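PDB 3FLK: tartrate dehydrogenase/decarboxylase from Pseudomonas putida, which oxidises (+)-tartrate to oxaloglycolate with NAD(+), converts meso-tartrate to D-glycerate and oxidatively decarboxylates D-malate to pyruvate, using magnesium or manganese. Local coordinates for residues 61-66 against 94-99; 50-53 against 57-60; 134-139 against 267-272. The protein carries 1 engineered substitution. All coordinates share one frame; numbering follows the deposited sequence.

Contact 1 (61-66 against 94-99); sequences DDWAEQ and LLKFRR. With NAI (1,4-dihydronicotinamide adenine dinucleotide), chain F; OXL (oxalate ion), chain G; SO4 (sulfate ion), chain L.
W63, the first residue of helix 63-67, pushes the six-membered end of its indole against K96 and F97 of helix 94-100. The tight part is aromatic. F97 turns its edge to the indole face in an offset edge-to-face pair, with planes at 65° and centroids of the W63 six-membered ring and the F97 ring 5.3 Å apart; W63 CZ3 and F97 CD1 close to 3.4 Å. Beside it, W63 CH2 lies 3.6 Å from K96 O, and CZ2 meets K96 CB. With CG between its backbone N and carbonyl carbon (chi1 65°), W63 can reach across to the second helix. Replacing the indole with an alanine is likely to open a gap beside F97 and leave its edge without an aromatic face to rest on.

The polar side is looser. A water accepts from W63 NE1 at 3.3 Å and, weakly, from K96 NZ; K96 thus packs its CB on the indole and turns its ammonium to the water side. R98, in the same helix, uses NH1 and NH2 to grip oxalate O2. With no direct hydrogen bond across it, the W63 contact depends on shape and burial, joining helix 63-67 to a helix that carries a ligand-binding arginine.

Contact 2 (50-53 against 57-60); sequences DYYL and KMMP. With SO4 (sulfate ion), chain L.
The carbonyl oxygen of K57 is met by both tyrosines of helix 49-55. Y51 brings the edge of its ring to it, CD2 standing 3.2 Å from K57 O, while Y52 offers its alpha carbon in a CA-H...O contact, CA to K57 O 3.4 Å with an angle of 148° at the hydrogen. The first is simply a close approach of the ring edge, and no conventional hydrogen bond joins the two segments.

Y51 then runs along the loop. With its ring swung away from the backbone N (chi1 -168°), it passes M58 O, 3.3 Å from Y51 CD2, and brings its phenol end to P60. There the two side chains cross at about a right angle, with P60 CD 3.8 Å from Y51 CZ and the hydroxyl lying beside the proline ring. A long flat side chain suits this place because it can line several loop residues at once, and the rigid proline ring packs well on aromatic carbons.

Y52 deals with M58, a selenomethionine. The M58 chain is bent at chi2 and chi3, placing SE 3.6 Å from Y52 CB and 4.6 Å from the Y52 ring centroid, 53° off the normal: an oblique Met-aromatic contact. K57 points its CB away from the helix, and its extended chain carries NZ to a salt bridge with D61 OD1 and a hydrogen bond to O1 of a sulfate, probably from the crystallisation liquor.

Beyond the two segments, Y51 meets W46 edge-to-face and stacks with H55. Y52 and M58 reach I88 and S89 of helix 86-91, respectively, and M59 turns to K96 and F97 of helix 94-100, so that the turn between helix 49-55 and helix 63-67 sits against both.

Contact 3 (134-139 against 267-272); sequences RENTEG and SANLNP. With OXL (oxalate ion), chain G.
Next to the oxalate site, where strands 129-135 and 266-270 of the large mixed sheet end in loops, N136 and N269 meet through one buried amide-amide hydrogen bond. N136 ND2 donates to N269 OD1 at 2.8 Å with an N-H...O angle of 147°. The side chains cross at about a right angle, the amide planes stand 44° apart, and the donor is tilted from the carbonyl plane. Asparagine suits both places because each amide can give and accept. N269 OD1 also accepts from R98 NE, and so probably helps to position this oxalate-binding arginine from the second shell, with N136 holding N269 in turn. N136 also gives its ND2 to Q103 O and takes N106 ND2 on its OD1.

R134 supplies a first-shell group directly. Its chain, extended from CG to NE, sends NH1 to oxalate O2 at 2.9 Å in a nearly straight bond of 170°. E135 holds the turn beyond it: its OE2 takes both T137 N and T137 OG1, the latter at 2.7 Å, and OE1 takes E138 N.

R108 of the same chain and K192 of the second subunit also bond the oxalate. Such a cluster of arginines, joined by a lysine from the partner chain, is characteristic of the substrate pocket of isocitrate and isopropylmalate dehydrogenases.

In the fold
From the N terminus the three contacts follow in series; none encloses or crosses another. Contact 2 closes first, folding the loop after helix 49-55 back over three residues. Contact 1 opens directly after it and closes a loop of 27 residues that takes in strand 72-77 and helix 86-91. Contact 3 spans 127 residues, from the end of strand 129-135 to strand 266-270. Contacts 1 and 2 touch where F97 CE1 lies 3.5 Å from M59 SE, while contacts 1 and 3 share the oxalate through R98 and R134. Contacts 2 and 3 stay apart, nearest atoms about 13 Å; helix 94-100, which touches both, links helix 49-55 and its following loop to the substrate site.

Contact 1 (61-66 against 94-99)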
loop_
_atom_site.group_PDB
_atom_site.type_symbol
_atom_site.label_atom_id
_atom_site.label_comp_id
_atom_site.label_asym_id
_atom_site.label_seq_id
_atom_site.Cartn_x
_atom_site.Cartn_y
_atom_site.Cartn_z
ATOM N N ASP A 61 -2.420 -35.235 -2.763
ATOM C CA ASP A 61 -1.340 -35.183 -3.752
ATOM C C ASP A 61 -1.839 -35.070 -5.195
ATOM O O ASP A 61 -1.160 -34.487 -6.041
ATOM C CB ASP A 61 -0.422 -36.405 -3.609
ATOM C CG ASP A 61 0.439 -36.362 -2.351
ATOM O OD1 ASP A 61 0.289 -35.430 -1.530
ATOM O OD2 ASP A 61 1.279 -37.273 -2.183
ATOM N N ASP A 62 -3.021 -35.618 -5.468
ATOM C CA ASP A 62 -3.573 -35.634 -6.825
ATOM C C ASP A 62 -4.618 -34.537 -7.085
ATOM O O ASP A 62 -5.495 -34.698 -7.938
ATOM C CB ASP A 62 -4.144 -37.021 -7.153
ATOM C CG ASP A 62 -5.364 -37.378 -6.309
ATOM O OD1 ASP A 62 -5.531 -36.817 -5.201
ATOM O OD2 ASP A 62 -6.158 -38.229 -6.763
ATOM N N TRP A 63 -4.506 -33.422 -6.363
ATOM C CA TRP A 63 -5.470 -32.320 -6.473
ATOM C C TRP A 63 -5.613 -31.788 -7.905
ATOM O O TRP A 63 -6.723 -31.492 -8.348
ATOM C CB TRP A 63 -5.117 -31.180 -5.504
ATOM C CG TRP A 63 -3.813 -30.498 -5.812
ATOM C CD1 TRP A 63 -2.585 -30.811 -5.305
ATOM C CD2 TRP A 63 -3.610 -29.391 -6.700
ATOM N NE1 TRP A 63 -1.631 -29.968 -5.821
ATOM C CE2 TRP A 63 -2.232 -29.089 -6.683
ATOM C CE3 TRP A 63 -4.460 -28.623 -7.510
ATOM C CZ2 TRP A 63 -1.682 -28.053 -7.442
ATOM C CZ3 TRP A 63 -3.911 -27.597 -8.271
ATOM C CH2 TRP A 63 -2.535 -27.319 -8.227
ATOM N N ALA A 64 -4.490 -31.685 -8.618
ATOM C CA ALA A 64 -4.464 -31.128 -9.972
ATOM C C ALA A 64 -5.154 -32.049 -10.965
ATOM O O ALA A 64 -5.856 -31.586 -11.864
ATOM C CB ALA A 64 -3.029 -30.839 -10.413
ATOM N N GLU A 65 -4.944 -33.350 -10.788
ATOM C CA GLU A 65 -5.612 -34.383 -11.574
ATOM C C GLU A 65 -7.131 -34.277 -11.409
ATOM O O GLU A 65 -7.878 -34.387 -12.384
ATOM C CB GLU A 65 -5.105 -35.762 -11.133
ATOM C CG GLU A 65 -5.762 -36.963 -11.803
ATOM C CD GLU A 65 -5.477 -38.260 -11.058
ATOM O OE1 GLU A 65 -4.336 -38.773 -11.151
ATOM O OE2 GLU A 65 -6.397 -38.768 -10.376
ATOM N N GLN A 66 -7.575 -34.041 -10.177
ATOM C CA GLN A 66 -9.002 -33.946 -9.868
ATOM C C GLN A 66 -9.649 -32.681 -10.431
ATOM O O GLN A 66 -10.736 -32.743 -11.008
ATOM C CB GLN A 66 -9.237 -34.030 -8.358
ATOM C CG GLN A 66 -8.859 -35.369 -7.735
ATOM C CD GLN A 66 -9.266 -35.477 -6.278
ATOM O OE1 GLN A 66 -10.428 -35.266 -5.926
ATOM N NE2 GLN A 66 -8.310 -35.818 -5.422
ATOM N N LEU A 94 -4.126 -22.138 -2.360
ATOM C CA LEU A 94 -4.507 -21.147 -3.373
ATOM C C LEU A 94 -3.363 -20.756 -4.311
ATOM O O LEU A 94 -3.566 -20.629 -5.519
ATOM C CB LEU A 94 -5.121 -19.899 -2.719
ATOM C CG LEU A 94 -5.499 -18.703 -3.608
ATOM C CD1 LEU A 94 -6.539 -19.053 -4.677
ATOM C CD2 LEU A 94 -5.989 -17.561 -2.749
ATOM N N LEU A 95 -2.170 -20.572 -3.754
ATOM C CA LEU A 95 -1.008 -20.206 -4.564
ATOM C C LEU A 95 -0.588 -21.319 -5.527
ATOM O O LEU A 95 -0.083 -21.037 -6.614
ATOM C CB LEU A 95 0.153 -19.730 -3.683
ATOM C CG LEU A 95 0.336 -18.211 -3.511
ATOM C CD1 LEU A 95 -0.970 -17.420 -3.451
ATOM C CD2 LEU A 95 1.193 -17.889 -2.303
ATOM N N LYS A 96 -0.823 -22.573 -5.138
ATOM C CA LYS A 96 -0.636 -23.709 -6.044
ATOM C C LYS A 96 -1.639 -23.691 -7.202
ATOM O O LYS A 96 -1.266 -23.969 -8.343
ATOM C CB LYS A 96 -0.699 -25.041 -5.289
ATOM C CG LYS A 96 0.570 -25.370 -4.512
ATOM C CD LYS A 96 0.530 -26.780 -3.931
ATOM C CE LYS A 96 1.842 -27.117 -3.240
ATOM N NZ LYS A 96 1.799 -28.436 -2.549
ATOM N N PHE A 97 -2.901 -23.370 -6.909
ATOM C CA PHE A 97 -3.917 -23.182 -7.949
ATOM C C PHE A 97 -3.477 -22.111 -8.947
ATOM O O PHE A 97 -3.485 -22.338 -10.155
ATOM C CB PHE A 97 -5.272 -22.753 -7.360
ATOM C CG PHE A 97 -5.953 -23.795 -6.507
ATOM C CD1 PHE A 97 -5.727 -25.152 -6.698
ATOM C CD2 PHE A 97 -6.865 -23.404 -5.531
ATOM C CE1 PHE A 97 -6.377 -26.101 -5.910
ATOM C CE2 PHE A 97 -7.522 -24.344 -4.741
ATOM C CZ PHE A 97 -7.280 -25.694 -4.933
ATOM N N ARG A 98 -3.101 -20.945 -8.427
ATOM C CA ARG A 98 -2.742 -19.796 -9.256
ATOM C C ARG A 98 -1.541 -20.071 -10.157
ATOM O O ARG A 98 -1.539 -19.696 -11.329
ATOM C CB ARG A 98 -2.473 -18.567 -8.384
ATOM C CG ARG A 98 -3.716 -17.962 -7.748
ATOM C CD ARG A 98 -3.349 -16.826 -6.813
ATOM N NE ARG A 98 -4.522 -16.105 -6.321
ATOM C CZ ARG A 98 -4.501 -15.224 -5.322
ATOM N NH1 ARG A 98 -3.364 -14.948 -4.694
ATOM N NH2 ARG A 98 -5.622 -14.620 -4.944
ATOM N N ARG A 99 -0.534 -20.745 -9.608
ATOM C CA ARG A 99 0.733 -20.935 -10.319
ATOM C C ARG A 99 0.746 -22.162 -11.223
ATOM O O ARG A 99 1.179 -22.081 -12.374
ATOM C CB ARG A 99 1.909 -20.917 -9.338
ATOM C CG ARG A 99 2.023 -19.566 -8.653
ATOM C CD ARG A 99 3.187 -19.433 -7.694
ATOM N NE ARG A 99 3.240 -18.056 -7.207
ATOM C CZ ARG A 99 4.325 -17.439 -6.747
ATOM N NH1 ARG A 99 5.493 -18.066 -6.686
ATOM N NH2 ARG A 99 4.235 -16.179 -6.348
HETATM P PA NAI F . -9.648 -10.865 5.781
HETATM O O1A NAI F . -10.031 -10.395 4.429
HETATM O O2A NAI F . -10.082 -12.251 6.032
HETATM O O5B NAI F . -10.308 -9.903 6.876
HETATM C C5B NAI F . -9.941 -8.550 7.025
HETATM C C4B NAI F . -11.063 -7.775 7.708
HETATM O O4B NAI F . -12.138 -7.594 6.805
HETATM C C3B NAI F . -11.613 -8.508 8.923
HETATM O O3B NAI F . -11.861 -7.564 9.938
HETATM C C2B NAI F . -12.907 -9.120 8.425
HETATM O O2B NAI F . -13.884 -9.206 9.436
HETATM C C1B NAI F . -13.326 -8.193 7.296
HETATM N N9A NAI F . -14.013 -8.933 6.224
HETATM C C8A NAI F . -13.441 -9.758 5.289
HETATM N N7A NAI F . -14.420 -10.235 4.490
HETATM C C5A NAI F . -15.601 -9.733 4.895
HETATM C C6A NAI F . -16.903 -9.898 4.431
HETATM N N6A NAI F . -17.151 -10.673 3.379
HETATM N N1A NAI F . -17.934 -9.238 5.069
HETATM C C2A NAI F . -17.684 -8.425 6.153
HETATM N N3A NAI F . -16.385 -8.266 6.601
HETATM C C4A NAI F . -15.363 -8.912 5.988
HETATM O O3 NAI F . -8.043 -10.681 5.899
HETATM P PN NAI F . -7.101 -10.925 7.186
HETATM O O1N NAI F . -7.848 -10.706 8.443
HETATM O O2N NAI F . -5.885 -10.110 6.956
HETATM O O5D NAI F . -6.695 -12.469 7.059
HETATM C C5D NAI F . -7.473 -13.503 7.626
HETATM C C4D NAI F . -7.057 -14.851 7.039
HETATM O O4D NAI F . -7.455 -14.932 5.683
HETATM C C3D NAI F . -5.552 -15.085 7.056
HETATM O O3D NAI F . -5.341 -16.440 7.373
HETATM C C2D NAI F . -5.113 -14.815 5.628
HETATM O O2D NAI F . -3.973 -15.558 5.265
HETATM C C1D NAI F . -6.348 -15.247 4.851
HETATM N N1N NAI F . -6.528 -14.617 3.529
HETATM C C2N NAI F . -6.800 -15.444 2.475
HETATM C C3N NAI F . -7.007 -14.926 1.202
HETATM C C7N NAI F . -7.567 -15.821 0.133
HETATM O O7N NAI F . -7.956 -17.138 0.461
HETATM N N7N NAI F . -7.684 -15.357 -1.110
HETATM C C4N NAI F . -6.937 -13.546 1.012
HETATM C C5N NAI F . -6.665 -12.705 2.091
HETATM C C6N NAI F . -6.462 -13.254 3.357
HETATM C C1 OXL G . -4.038 -11.984 -0.681
HETATM C C2 OXL G . -4.744 -11.843 -1.958
HETATM O O1 OXL G . -4.231 -11.124 0.213
HETATM O O2 OXL G . -4.549 -12.678 -2.868
HETATM O O3 OXL G . -3.253 -12.944 -0.516
HETATM O O4 OXL G . -5.526 -10.874 -2.106
HETATM S S SO4 L . -3.215 -38.470 -1.471
HETATM O O1 SO4 L . -2.784 -37.335 -0.659
HETATM O O2 SO4 L . -2.240 -39.550 -1.338
HETATM O O3 SO4 L . -4.521 -38.934 -1.009
HETATM O O4 SO4 L . -3.312 -38.073 -2.873
HETATM O O HOH W 1 0.839 -31.288 -4.101
#

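Contact 2 (50-53 against 57-60)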
loop_
_atom_site.group_PDB
_atom_site.type_symbol
_atom_site.label_atom_id
_atom_site.label_comp_id
_atom_site.label_asym_id
_atom_site.label_seq_id
_atom_site.Cartn_x
_atom_site.Cartn_y
_atom_site.Cartn_z
ATOM N N ASP A 50 -8.746 -27.576 8.317
ATOM C CA ASP A 50 -9.283 -28.809 8.905
ATOM C C ASP A 50 -8.700 -30.048 8.224
ATOM O O ASP A 50 -8.351 -31.026 8.890
ATOM C CB ASP A 50 -10.814 -28.833 8.838
ATOM C CG ASP A 50 -11.470 -28.194 10.057
ATOM O OD1 ASP A 50 -10.754 -27.688 10.951
ATOM O OD2 ASP A 50 -12.719 -28.202 10.120
ATOM N N TYR A 51 -8.583 -29.991 6.900
ATOM C CA TYR A 51 -7.939 -31.051 6.130
ATOM C C TYR A 51 -6.454 -31.152 6.482
ATOM O O TYR A 51 -5.896 -32.248 6.517
ATOM C CB TYR A 51 -8.124 -30.823 4.626
ATOM C CG TYR A 51 -7.732 -32.010 3.765
ATOM C CD1 TYR A 51 -8.653 -33.010 3.457
ATOM C CD2 TYR A 51 -6.440 -32.125 3.250
ATOM C CE1 TYR A 51 -8.298 -34.100 2.665
ATOM C CE2 TYR A 51 -6.073 -33.210 2.457
ATOM C CZ TYR A 51 -7.006 -34.193 2.170
ATOM O OH TYR A 51 -6.644 -35.264 1.386
ATOM N N TYR A 52 -5.828 -30.007 6.751
ATOM C CA TYR A 52 -4.419 -29.967 7.139
ATOM C C TYR A 52 -4.164 -30.628 8.497
ATOM O O TYR A 52 -3.180 -31.346 8.663
ATOM C CB TYR A 52 -3.890 -28.527 7.144
ATOM C CG TYR A 52 -2.395 -28.427 7.383
ATOM C CD1 TYR A 52 -1.497 -28.440 6.317
ATOM C CD2 TYR A 52 -1.880 -28.325 8.676
ATOM C CE1 TYR A 52 -0.125 -28.353 6.531
ATOM C CE2 TYR A 52 -0.512 -28.237 8.901
ATOM C CZ TYR A 52 0.359 -28.250 7.824
ATOM O OH TYR A 52 1.714 -28.163 8.042
ATOM N N LEU A 53 -5.043 -30.374 9.464
ATOM C CA LEU A 53 -4.882 -30.920 10.814
ATOM C C LEU A 53 -5.042 -32.444 10.852
ATOM O O LEU A 53 -4.513 -33.107 11.748
ATOM C CB LEU A 53 -5.852 -30.250 11.793
ATOM C CG LEU A 53 -5.665 -28.758 12.098
ATOM C CD1 LEU A 53 -6.811 -28.254 12.964
ATOM C CD2 LEU A 53 -4.319 -28.464 12.763
ATOM N N LYS A 57 -1.247 -32.022 5.276
ATOM C CA LYS A 57 -1.139 -31.235 4.049
ATOM C C LYS A 57 -2.477 -30.580 3.721
ATOM O O LYS A 57 -3.532 -31.088 4.099
ATOM C CB LYS A 57 -0.648 -32.097 2.877
ATOM C CG LYS A 57 -1.423 -33.390 2.662
ATOM C CD LYS A 57 -0.659 -34.330 1.747
ATOM C CE LYS A 57 -1.160 -35.754 1.876
ATOM N NZ LYS A 57 -0.283 -36.704 1.138
HETATM N N MSE A 58 -2.424 -29.452 3.018
HETATM C CA MSE A 58 -3.615 -28.672 2.692
HETATM C C MSE A 58 -4.542 -29.385 1.711
HETATM O O MSE A 58 -5.762 -29.219 1.765
HETATM C CB MSE A 58 -3.216 -27.304 2.130
HETATM C CG MSE A 58 -2.482 -26.404 3.115
HETATM SE SE MSE A 58 -3.559 -25.886 4.667
HETATM C CE MSE A 58 -5.090 -25.130 3.737
HETATM N N MSE A 59 -3.951 -30.175 0.817
HETATM C CA MSE A 59 -4.681 -30.846 -0.258
HETATM C C MSE A 59 -4.095 -32.232 -0.521
HETATM O O MSE A 59 -2.923 -32.469 -0.220
HETATM C CB MSE A 59 -4.594 -30.024 -1.544
HETATM C CG MSE A 59 -4.946 -28.564 -1.383
HETATM SE SE MSE A 59 -5.099 -27.674 -3.085
HETATM C CE MSE A 59 -3.219 -27.619 -3.608
ATOM N N PRO A 60 -4.904 -33.152 -1.095
ATOM C CA PRO A 60 -4.358 -34.440 -1.525
ATOM C C PRO A 60 -3.327 -34.269 -2.642
ATOM O O PRO A 60 -3.365 -33.277 -3.374
ATOM C CB PRO A 60 -5.590 -35.191 -2.045
ATOM C CG PRO A 60 -6.577 -34.129 -2.380
ATOM C CD PRO A 60 -6.351 -33.060 -1.360
HETATM S S SO4 L . -3.215 -38.470 -1.471
HETATM O O1 SO4 L . -2.784 -37.335 -0.659
HETATM O O2 SO4 L . -2.240 -39.550 -1.338
HETATM O O3 SO4 L . -4.521 -38.934 -1.009
HETATM O O4 SO4 L . -3.312 -38.073 -2.873
#

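Contact 3 (134-139 against 267-272)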
loop_
_atom_site.group_PDB
_atom_site.type_symbol
_atom_site.label_atom_id
_atom_site.label_comp_id
_atom_site.label_asym_id
_atom_site.label_seq_id
_atom_site.Cartn_x
_atom_site.Cartn_y
_atom_site.Cartn_z
ATOM N N ARG A 134 -3.809 -7.532 -11.804
ATOM C CA ARG A 134 -2.714 -7.929 -10.925
ATOM C C ARG A 134 -1.974 -9.149 -11.468
ATOM O O ARG A 134 -2.591 -10.168 -11.786
ATOM C CB ARG A 134 -3.264 -8.204 -9.517
ATOM C CG ARG A 134 -2.288 -8.851 -8.540
ATOM C CD ARG A 134 -3.041 -9.464 -7.370
ATOM N NE ARG A 134 -2.150 -10.106 -6.406
ATOM C CZ ARG A 134 -2.555 -10.891 -5.413
ATOM N NH1 ARG A 134 -3.846 -11.146 -5.243
ATOM N NH2 ARG A 134 -1.665 -11.425 -4.585
ATOM N N GLU A 135 -0.649 -9.038 -11.572
ATOM C CA GLU A 135 0.192 -10.171 -11.949
ATOM C C GLU A 135 0.094 -11.235 -10.857
ATOM O O GLU A 135 0.227 -10.929 -9.672
ATOM C CB GLU A 135 1.646 -9.733 -12.161
ATOM C CG GLU A 135 2.465 -10.686 -13.042
ATOM C CD GLU A 135 2.693 -12.049 -12.397
ATOM O OE1 GLU A 135 3.085 -12.092 -11.209
ATOM O OE2 GLU A 135 2.465 -13.078 -13.073
ATOM N N ASN A 136 -0.122 -12.480 -11.266
ATOM C CA ASN A 136 -0.586 -13.516 -10.347
ATOM C C ASN A 136 0.321 -14.751 -10.202
ATOM O O ASN A 136 -0.051 -15.707 -9.513
ATOM C CB ASN A 136 -1.995 -13.944 -10.780
ATOM C CG ASN A 136 -2.883 -14.343 -9.618
ATOM O OD1 ASN A 136 -2.789 -13.792 -8.520
ATOM N ND2 ASN A 136 -3.778 -15.291 -9.870
ATOM N N THR A 137 1.498 -14.741 -10.837
ATOM C CA THR A 137 2.361 -15.942 -10.860
ATOM C C THR A 137 3.827 -15.746 -10.439
ATOM O O THR A 137 4.557 -16.728 -10.268
ATOM C CB THR A 137 2.362 -16.647 -12.247
ATOM O OG1 THR A 137 2.830 -15.738 -13.251
ATOM C CG2 THR A 137 0.971 -17.165 -12.614
ATOM N N GLU A 138 4.263 -14.497 -10.293
ATOM C CA GLU A 138 5.661 -14.209 -9.956
ATOM C C GLU A 138 5.777 -12.967 -9.069
ATOM O O GLU A 138 4.837 -12.625 -8.348
ATOM C CB GLU A 138 6.529 -14.099 -11.233
ATOM C CG GLU A 138 6.053 -13.063 -12.265
ATOM C CD GLU A 138 6.951 -12.971 -13.500
ATOM O OE1 GLU A 138 7.327 -11.839 -13.876
ATOM O OE2 GLU A 138 7.275 -14.019 -14.103
ATOM N N GLY A 139 6.932 -12.308 -9.105
ATOM C CA GLY A 139 7.112 -11.047 -8.397
ATOM C C GLY A 139 7.554 -11.181 -6.954
ATOM O O GLY A 139 8.422 -11.996 -6.633
ATOM N N SER A 267 -12.895 -11.321 -7.469
ATOM C CA SER A 267 -11.665 -11.531 -8.224
ATOM C C SER A 267 -11.747 -12.721 -9.172
ATOM O O SER A 267 -12.299 -13.776 -8.832
ATOM C CB SER A 267 -10.460 -11.665 -7.295
ATOM O OG SER A 267 -10.345 -12.971 -6.780
ATOM N N ALA A 268 -11.204 -12.525 -10.368
ATOM C CA ALA A 268 -11.108 -13.572 -11.370
ATOM C C ALA A 268 -9.635 -13.909 -11.595
ATOM O O ALA A 268 -8.865 -13.061 -12.049
ATOM C CB ALA A 268 -11.760 -13.112 -12.667
ATOM N N ASN A 269 -9.253 -15.136 -11.245
ATOM C CA ASN A 269 -7.904 -15.644 -11.485
ATOM C C ASN A 269 -7.909 -16.411 -12.800
ATOM O O ASN A 269 -8.223 -17.602 -12.839
ATOM C CB ASN A 269 -7.435 -16.552 -10.342
ATOM C CG ASN A 269 -7.333 -15.826 -9.011
ATOM O OD1 ASN A 269 -6.237 -15.600 -8.503
ATOM N ND2 ASN A 269 -8.477 -15.472 -8.432
ATOM N N LEU A 270 -7.565 -15.710 -13.875
ATOM C CA LEU A 270 -7.772 -16.215 -15.223
ATOM C C LEU A 270 -6.534 -16.824 -15.857
ATOM O O LEU A 270 -5.438 -16.256 -15.798
ATOM C CB LEU A 270 -8.305 -15.107 -16.141
ATOM C CG LEU A 270 -9.618 -14.390 -15.807
ATOM C CD1 LEU A 270 -9.940 -13.391 -16.904
ATOM C CD2 LEU A 270 -10.778 -15.368 -15.614
ATOM N N ASN A 271 -6.735 -17.994 -16.456
ATOM C CA ASN A 271 -5.832 -18.536 -17.456
ATOM C C ASN A 271 -6.496 -18.271 -18.815
ATOM O O ASN A 271 -7.309 -19.076 -19.270
ATOM C CB ASN A 271 -5.606 -20.034 -17.218
ATOM C CG ASN A 271 -4.734 -20.681 -18.289
ATOM O OD1 ASN A 271 -5.188 -21.559 -19.023
ATOM N ND2 ASN A 271 -3.481 -20.250 -18.382
ATOM N N PRO A 272 -6.172 -17.125 -19.450
ATOM C CA PRO A 272 -6.887 -16.633 -20.638
ATOM C C PRO A 272 -6.847 -17.583 -21.836
ATOM O O PRO A 272 -7.783 -17.599 -22.639
ATOM C CB PRO A 272 -6.156 -15.328 -20.977
ATOM C CG PRO A 272 -5.460 -14.938 -19.724
ATOM C CD PRO A 272 -5.073 -16.219 -19.073
HETATM C C1 OXL G . -4.038 -11.984 -0.681
HETATM C C2 OXL G . -4.744 -11.843 -1.958
HETATM O O1 OXL G . -4.231 -11.124 0.213
HETATM O O2 OXL G . -4.549 -12.678 -2.868
HETATM O O3 OXL G . -3.253 -12.944 -0.516
HETATM O O4 OXL G . -5.526 -10.874 -2.106
#